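Local coordinates for protein predicted acyltransferase with acyl-CoA N-acyltransferase domain (Escherichia coli, PDB 4RS2) that binds coenzyme A and probably transfers acyl groups as a GNAT-family N-acyltransferase, and when overexpressed suppresses gene silencing by small RNAs, at residues Leu33-Val47 and Met90-Gln102. Residues are numbered along the deposited sequence; the frame is centred on the assembly and turned at random. Where two conformers were deposited one is given.
Sequences LLRRSFESDAEAKLV and MAPLAVDEKYRGQ. With COA (coenzyme A), chain C.
In one of its two conformers, Arg36 forms a salt bridge with Asp96. Its NE and NH2 both grip one oxygen: NH2 lies 2.7 Å from Asp96 OD2 and makes the shorter bond, on the anti side of the carboxylate. NE meets the same oxygen from above the carboxylate plane, and the two flat groups are turned 53° apart. With CG anti to the backbone N (chi1 -171°), the Asp96 carboxylate reaches Arg36, while OD1 accepts from Lys98 N in an Asx turn. The carboxylate is thus held at both oxygens.

Arg100 turns back on its own segment. NE and NH2 both bond Val95 O, and water 2 links NH2 to Ser37 O. Coenzyme A covers one face of this guanidinium, with C9P 3.2 Å above its plane; Glu97 CA covers the other. Val95 N donates a nearly straight 2.9 Å bond to coenzyme A O9P, and Gly101 N bonds the pyrophosphate oxygen O4A.

Apolar contacts lie further in. Leu33 CD1 rests 3.8 Å from Asp96 CB. Phe38 CE2 lies 3.8 Å from Ala94 CB, while one ring face takes C6P of the cofactor. Pro92, which follows a cis peptide bond, takes Leu34 CD2 against CG, Glu43 CG against CB and Val47 CG2 tightly against CD at 3.4 Å. Leu34 CD2 also touches Ala94.

The axes of helix 33-37 and strand 90-95 run at 81° to each other. In this GNAT arrangement the strand and the loop after it hold the pantetheine and pyrophosphate. Apolar packing sets both helices against the strand, the salt bridge ties the end of helix 27-37 to that loop, and Phe38 and Arg100 line the pantetheine arm.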
loop_
_atom_site.group_PDB
_atom_site.type_symbol
_atom_site.label_atom_id
_atom_site.label_comp_id
_atom_site.label_asym_id
_atom_site.label_seq_id
_atom_site.Cartn_x
_atom_site.Cartn_y
_atom_site.Cartn_z
ATOM N N LEU A 33 -0.862 -13.915 -6.475
ATOM C CA LEU A 33 -0.034 -12.802 -6.937
ATOM C C LEU A 33 1.077 -12.443 -5.944
ATOM O O LEU A 33 2.242 -12.217 -6.330
ATOM C CB LEU A 33 -0.897 -11.569 -7.180
ATOM C CG LEU A 33 -0.144 -10.304 -7.548
ATOM C CD1 LEU A 33 0.529 -10.381 -8.923
ATOM C CD2 LEU A 33 -1.139 -9.167 -7.488
ATOM N N LEU A 34 0.728 -12.395 -4.657
ATOM C CA LEU A 34 1.710 -12.014 -3.643
ATOM C C LEU A 34 2.778 -13.080 -3.478
ATOM O O LEU A 34 3.960 -12.754 -3.308
ATOM C CB LEU A 34 1.013 -11.699 -2.298
ATOM C CG LEU A 34 0.078 -10.463 -2.387
ATOM C CD1 LEU A 34 -0.667 -10.267 -1.092
ATOM C CD2 LEU A 34 0.831 -9.217 -2.774
ATOM N N ARG A 35 2.401 -14.343 -3.563
ATOM C CA ARG A 35 3.397 -15.406 -3.431
ATOM C C ARG A 35 4.378 -15.467 -4.573
ATOM O O ARG A 35 5.558 -15.820 -4.378
ATOM C CB ARG A 35 2.712 -16.753 -3.284
ATOM C CG ARG A 35 2.016 -16.915 -1.959
ATOM C CD ARG A 35 1.388 -18.282 -1.754
ATOM N NE ARG A 35 0.806 -18.357 -0.418
ATOM C CZ ARG A 35 1.430 -18.825 0.664
ATOM N NH1 ARG A 35 2.649 -19.346 0.581
ATOM N NH2 ARG A 35 0.817 -18.790 1.842
ATOM N N ARG A 36 3.899 -15.125 -5.760
ATOM C CA ARG A 36 4.746 -15.174 -6.940
ATOM C C ARG A 36 5.571 -13.910 -7.152
ATOM O O ARG A 36 6.606 -13.978 -7.795
ATOM C CB ARG A 36 3.951 -15.556 -8.199
ATOM C CG ARG A 36 2.942 -14.567 -8.737
ATOM C CD ARG A 36 2.362 -15.080 -10.064
ATOM N NE ARG A 36 1.333 -14.189 -10.595
ATOM C CZ ARG A 36 0.027 -14.257 -10.309
ATOM N NH1 ARG A 36 -0.452 -15.193 -9.503
ATOM N NH2 ARG A 36 -0.808 -13.392 -10.848
ATOM N N SER A 37 5.140 -12.800 -6.550
ATOM C CA SER A 37 5.760 -11.479 -6.754
ATOM C C SER A 37 6.856 -11.085 -5.787
ATOM O O SER A 37 7.698 -10.251 -6.128
ATOM C CB SER A 37 4.700 -10.397 -6.708
ATOM O OG SER A 37 3.809 -10.546 -7.791
ATOM N N PHE A 38 6.858 -11.680 -4.597
ATOM C CA PHE A 38 7.835 -11.387 -3.596
ATOM C C PHE A 38 8.795 -12.528 -3.416
ATOM O O PHE A 38 8.529 -13.645 -3.855
ATOM C CB PHE A 38 7.161 -10.976 -2.282
ATOM C CG PHE A 38 6.446 -9.662 -2.399
ATOM C CD1 PHE A 38 7.128 -8.492 -2.220
ATOM C CD2 PHE A 38 5.112 -9.607 -2.746
ATOM C CE1 PHE A 38 6.503 -7.265 -2.349
ATOM C CE2 PHE A 38 4.477 -8.381 -2.901
ATOM C CZ PHE A 38 5.175 -7.215 -2.706
ATOM N N GLU A 39 9.913 -12.224 -2.767
ATOM C CA GLU A 39 10.993 -13.189 -2.531
ATOM C C GLU A 39 10.626 -14.246 -1.457
ATOM O O GLU A 39 11.270 -15.285 -1.357
ATOM C CB GLU A 39 12.279 -12.435 -2.142
ATOM C CG GLU A 39 12.974 -11.701 -3.309
ATOM C CD GLU A 39 14.059 -10.693 -2.873
ATOM O OE1 GLU A 39 13.857 -9.941 -1.886
ATOM O OE2 GLU A 39 15.105 -10.601 -3.550
ATOM N N SER A 40 9.624 -13.962 -0.631
ATOM C CA SER A 40 9.132 -14.936 0.371
ATOM C C SER A 40 7.616 -14.797 0.400
ATOM O O SER A 40 7.070 -13.855 -0.195
ATOM C CB SER A 40 9.728 -14.729 1.754
ATOM O OG SER A 40 9.048 -13.728 2.452
ATOM N N ASP A 41 6.959 -15.711 1.110
ATOM C CA ASP A 41 5.485 -15.703 1.259
ATOM C C ASP A 41 4.990 -14.747 2.364
ATOM O O ASP A 41 3.794 -14.727 2.679
ATOM C CB ASP A 41 4.985 -17.085 1.638
ATOM C CG ASP A 41 5.308 -18.119 0.633
ATOM O OD1 ASP A 41 5.286 -17.797 -0.581
ATOM O OD2 ASP A 41 5.508 -19.286 1.078
ATOM N N ALA A 42 5.887 -13.948 2.937
ATOM C CA ALA A 42 5.531 -13.037 4.034
ATOM C C ALA A 42 4.433 -12.064 3.652
ATOM O O ALA A 42 3.531 -11.826 4.442
ATOM C CB ALA A 42 6.733 -12.266 4.513
ATOM N N GLU A 43 4.539 -11.452 2.466
ATOM C CA GLU A 43 3.467 -10.518 2.051
ATOM C C GLU A 43 2.109 -11.197 1.927
ATOM O O GLU A 43 1.077 -10.639 2.338
ATOM C CB GLU A 43 3.798 -9.847 0.748
ATOM C CG GLU A 43 4.777 -8.707 0.842
ATOM C CD GLU A 43 6.230 -9.129 1.075
ATOM O OE1 GLU A 43 6.581 -10.369 1.006
ATOM O OE2 GLU A 43 7.057 -8.206 1.354
ATOM N N ALA A 44 2.094 -12.390 1.352
ATOM C CA ALA A 44 0.819 -13.115 1.206
ATOM C C ALA A 44 0.247 -13.449 2.598
ATOM O O ALA A 44 -0.954 -13.303 2.852
ATOM C CB ALA A 44 1.014 -14.369 0.402
ATOM N N LYS A 45 1.119 -13.904 3.494
ATOM C CA LYS A 45 0.711 -14.280 4.843
ATOM C C LYS A 45 0.234 -13.059 5.657
ATOM O O LYS A 45 -0.748 -13.135 6.406
ATOM C CB LYS A 45 1.847 -15.057 5.518
ATOM C CG LYS A 45 2.081 -16.401 4.840
ATOM C CD LYS A 45 3.500 -16.923 4.967
ATOM C CE LYS A 45 3.766 -17.640 6.256
ATOM N NZ LYS A 45 5.161 -18.183 6.180
ATOM N N LEU A 46 0.906 -11.937 5.480
ATOM C CA LEU A 46 0.506 -10.677 6.118
ATOM C C LEU A 46 -0.901 -10.307 5.705
ATOM O O LEU A 46 -1.743 -9.976 6.541
ATOM C CB LEU A 46 1.441 -9.578 5.683
ATOM C CG LEU A 46 1.033 -8.139 6.063
ATOM C CD1 LEU A 46 1.141 -7.940 7.579
ATOM C CD2 LEU A 46 1.891 -7.181 5.273
ATOM N N VAL A 47 -1.148 -10.336 4.399
ATOM C CA VAL A 47 -2.462 -9.903 3.886
ATOM C C VAL A 47 -3.558 -10.843 4.356
ATOM O O VAL A 47 -4.632 -10.397 4.785
ATOM C CB VAL A 47 -2.435 -9.740 2.373
ATOM C CG1 VAL A 47 -3.845 -9.696 1.804
ATOM C CG2 VAL A 47 -1.612 -8.512 2.011
ATOM N N MET A 90 0.623 1.828 3.834
ATOM C CA MET A 90 0.448 1.149 2.560
ATOM C C MET A 90 1.429 -0.006 2.420
ATOM O O MET A 90 2.625 0.191 2.560
ATOM C CB MET A 90 0.673 2.161 1.429
ATOM C CG MET A 90 0.425 1.620 0.051
ATOM S SD MET A 90 0.480 2.927 -1.189
ATOM C CE MET A 90 2.229 3.160 -1.345
ATOM N N ALA A 91 0.913 -1.208 2.178
ATOM C CA ALA A 91 1.706 -2.414 2.001
ATOM C C ALA A 91 0.774 -3.586 1.939
ATOM O O ALA A 91 -0.212 -3.622 2.671
ATOM C CB ALA A 91 2.670 -2.636 3.177
ATOM N N PRO A 92 1.021 -4.536 1.048
ATOM C CA PRO A 92 2.045 -4.531 0.011
ATOM C C PRO A 92 1.546 -3.850 -1.244
ATOM O O PRO A 92 0.409 -3.369 -1.291
ATOM C CB PRO A 92 2.242 -6.018 -0.293
ATOM C CG PRO A 92 0.944 -6.640 -0.013
ATOM C CD PRO A 92 0.232 -5.789 1.008
ATOM N N LEU A 93 2.444 -3.759 -2.231
ATOM C CA LEU A 93 2.176 -3.211 -3.541
ATOM C C LEU A 93 2.809 -4.147 -4.528
ATOM O O LEU A 93 4.019 -4.389 -4.481
ATOM C CB LEU A 93 2.781 -1.814 -3.694
ATOM C CG LEU A 93 2.706 -1.208 -5.098
ATOM C CD1 LEU A 93 1.258 -1.017 -5.484
ATOM C CD2 LEU A 93 3.474 0.117 -5.163
ATOM N N ALA A 94 2.011 -4.687 -5.437
ATOM C CA ALA A 94 2.515 -5.655 -6.386
ATOM C C ALA A 94 1.823 -5.600 -7.722
ATOM O O ALA A 94 0.620 -5.411 -7.790
ATOM C CB ALA A 94 2.393 -7.051 -5.813
ATOM N N VAL A 95 2.626 -5.757 -8.766
ATOM C CA VAL A 95 2.089 -5.916 -10.110
ATOM C C VAL A 95 2.705 -7.175 -10.717
ATOM O O VAL A 95 3.924 -7.406 -10.610
ATOM C CB VAL A 95 2.375 -4.674 -10.964
ATOM C CG1 VAL A 95 2.022 -4.924 -12.419
ATOM C CG2 VAL A 95 1.650 -3.462 -10.399
ATOM N N ASP A 96 1.840 -8.004 -11.321
ATOM C CA ASP A 96 2.285 -9.245 -11.959
ATOM C C ASP A 96 3.374 -8.935 -12.985
ATOM O O ASP A 96 3.250 -8.002 -13.733
ATOM C CB ASP A 96 1.108 -9.937 -12.622
ATOM C CG ASP A 96 1.449 -11.334 -13.119
ATOM O OD1 ASP A 96 2.396 -11.502 -13.923
ATOM O OD2 ASP A 96 0.716 -12.295 -12.783
ATOM N N GLU A 97 4.426 -9.736 -12.980
ATOM C CA GLU A 97 5.564 -9.518 -13.876
ATOM C C GLU A 97 5.103 -9.337 -15.340
ATOM O O GLU A 97 5.710 -8.560 -16.084
ATOM C CB GLU A 97 6.590 -10.660 -13.704
ATOM C CG GLU A 97 7.947 -10.362 -14.322
ATOM C CD GLU A 97 9.065 -11.272 -13.818
ATOM O OE1 GLU A 97 8.898 -11.970 -12.779
ATOM O OE2 GLU A 97 10.137 -11.291 -14.474
ATOM N N LYS A 98 4.025 -10.009 -15.755
ATOM C CA LYS A 98 3.489 -9.858 -17.142
ATOM C C LYS A 98 2.944 -8.472 -17.495
ATOM O O LYS A 98 2.738 -8.149 -18.697
ATOM C CB LYS A 98 2.344 -10.831 -17.388
ATOM C CG LYS A 98 2.683 -12.303 -17.171
ATOM C CD LYS A 98 1.514 -13.211 -17.532
ATOM C CE LYS A 98 1.748 -14.671 -17.140
ATOM N NZ LYS A 98 2.995 -15.381 -17.571
ATOM N N TYR A 99 2.695 -7.661 -16.473
ATOM C CA TYR A 99 2.113 -6.356 -16.664
ATOM C C TYR A 99 2.980 -5.237 -16.134
ATOM O O TYR A 99 2.518 -4.103 -16.049
ATOM C CB TYR A 99 0.730 -6.315 -16.008
ATOM C CG TYR A 99 -0.286 -7.162 -16.731
ATOM C CD1 TYR A 99 -0.411 -8.519 -16.478
ATOM C CD2 TYR A 99 -1.101 -6.598 -17.694
ATOM C CE1 TYR A 99 -1.324 -9.288 -17.163
ATOM C CE2 TYR A 99 -2.035 -7.352 -18.380
ATOM C CZ TYR A 99 -2.131 -8.699 -18.115
ATOM O OH TYR A 99 -3.059 -9.444 -18.808
ATOM N N ARG A 100 4.246 -5.510 -15.844
ATOM C CA ARG A 100 5.087 -4.441 -15.328
ATOM C C ARG A 100 5.482 -3.429 -16.376
ATOM O O ARG A 100 5.554 -3.749 -17.574
ATOM C CB ARG A 100 6.310 -4.966 -14.602
ATOM C CG ARG A 100 5.925 -5.564 -13.278
ATOM C CD ARG A 100 7.086 -6.188 -12.563
ATOM N NE ARG A 100 6.543 -6.987 -11.487
ATOM C CZ ARG A 100 7.219 -7.898 -10.809
ATOM N NH1 ARG A 100 8.503 -8.110 -11.070
ATOM N NH2 ARG A 100 6.618 -8.603 -9.874
ATOM N N GLY A 101 5.697 -2.211 -15.882
ATOM C CA GLY A 101 6.081 -1.049 -16.693
ATOM C C GLY A 101 4.932 -0.436 -17.474
ATOM O O GLY A 101 5.165 0.358 -18.395
ATOM N N GLN A 102 3.694 -0.780 -17.120
ATOM C CA GLN A 102 2.509 -0.255 -17.803
ATOM C C GLN A 102 1.825 0.874 -17.030
ATOM O O GLN A 102 0.776 1.375 -17.456
ATOM C CB GLN A 102 1.490 -1.378 -18.070
ATOM C CG GLN A 102 1.973 -2.442 -19.014
ATOM C CD GLN A 102 0.928 -3.505 -19.339
ATOM O OE1 GLN A 102 -0.265 -3.339 -19.059
ATOM N NE2 GLN A 102 1.386 -4.630 -19.860
HETATM N N1A COA C . 12.596 1.182 -8.422
HETATM C C2A COA C . 12.332 2.469 -8.755
HETATM N N3A COA C . 11.309 2.818 -9.556
HETATM C C4A COA C . 10.474 1.857 -10.036
HETATM C C5A COA C . 10.695 0.454 -9.719
HETATM C C6A COA C . 11.831 0.150 -8.849
HETATM N N6A COA C . 12.059 -1.141 -8.516
HETATM N N7A COA C . 9.741 -0.255 -10.339
HETATM C C8A COA C . 8.964 0.628 -11.002
HETATM N N9A COA C . 9.419 1.864 -10.851
HETATM C C1B COA C . 8.820 3.087 -11.389
HETATM C C2B COA C . 8.515 3.071 -12.875
HETATM O O2B COA C . 9.690 3.277 -13.672
HETATM C C3B COA C . 7.503 4.178 -12.967
HETATM O O3B COA C . 8.168 5.447 -12.911
HETATM P P3B COA C . 7.423 6.833 -13.302
HETATM O O7A COA C . 5.937 6.559 -13.413
HETATM O O8A COA C . 7.803 7.824 -12.274
HETATM O O9A COA C . 8.033 7.180 -14.617
HETATM C C4B COA C . 6.706 4.011 -11.674
HETATM O O4B COA C . 7.526 3.234 -10.787
HETATM C C5B COA C . 5.375 3.317 -11.881
HETATM O O5B COA C . 5.571 2.118 -12.637
HETATM P P1A COA C . 4.405 1.059 -12.954
HETATM O O1A COA C . 4.519 0.583 -14.372
HETATM O O2A COA C . 3.133 1.639 -12.411
HETATM O O3A COA C . 4.802 -0.172 -11.979
HETATM P P2A COA C . 5.529 -1.558 -12.327
HETATM O O4A COA C . 4.726 -2.392 -13.236
HETATM O O5A COA C . 6.963 -1.326 -12.765
HETATM O O6A COA C . 5.466 -2.233 -10.866
HETATM C CBP COA C . 6.322 -2.911 -8.704
HETATM C CCP COA C . 6.372 -1.883 -9.819
HETATM C CDP COA C . 7.327 -2.560 -7.615
HETATM C CEP COA C . 4.914 -2.859 -8.137
HETATM C CAP COA C . 6.631 -4.285 -9.330
HETATM O OAP COA C . 7.950 -4.299 -9.922
HETATM C C9P COA C . 6.500 -5.448 -8.377
HETATM O O9P COA C . 5.400 -5.960 -8.108
HETATM N N8P COA C . 7.649 -5.929 -7.905
HETATM C C7P COA C . 7.688 -7.107 -7.057
HETATM C C6P COA C . 7.421 -6.727 -5.617
HETATM C C5P COA C . 8.570 -5.896 -5.101
HETATM O O5P COA C . 8.468 -4.689 -4.985
HETATM N N4P COA C . 9.672 -6.560 -4.778
HETATM C C3P COA C . 10.813 -5.922 -4.149
HETATM C C2P COA C . 11.231 -6.702 -2.902
HETATM S S1P COA C . 11.693 -5.575 -1.561
HETATM O O HOH W 1 6.856 -12.588 -10.707
HETATM O O HOH W 2 8.481 -10.637 -8.959
#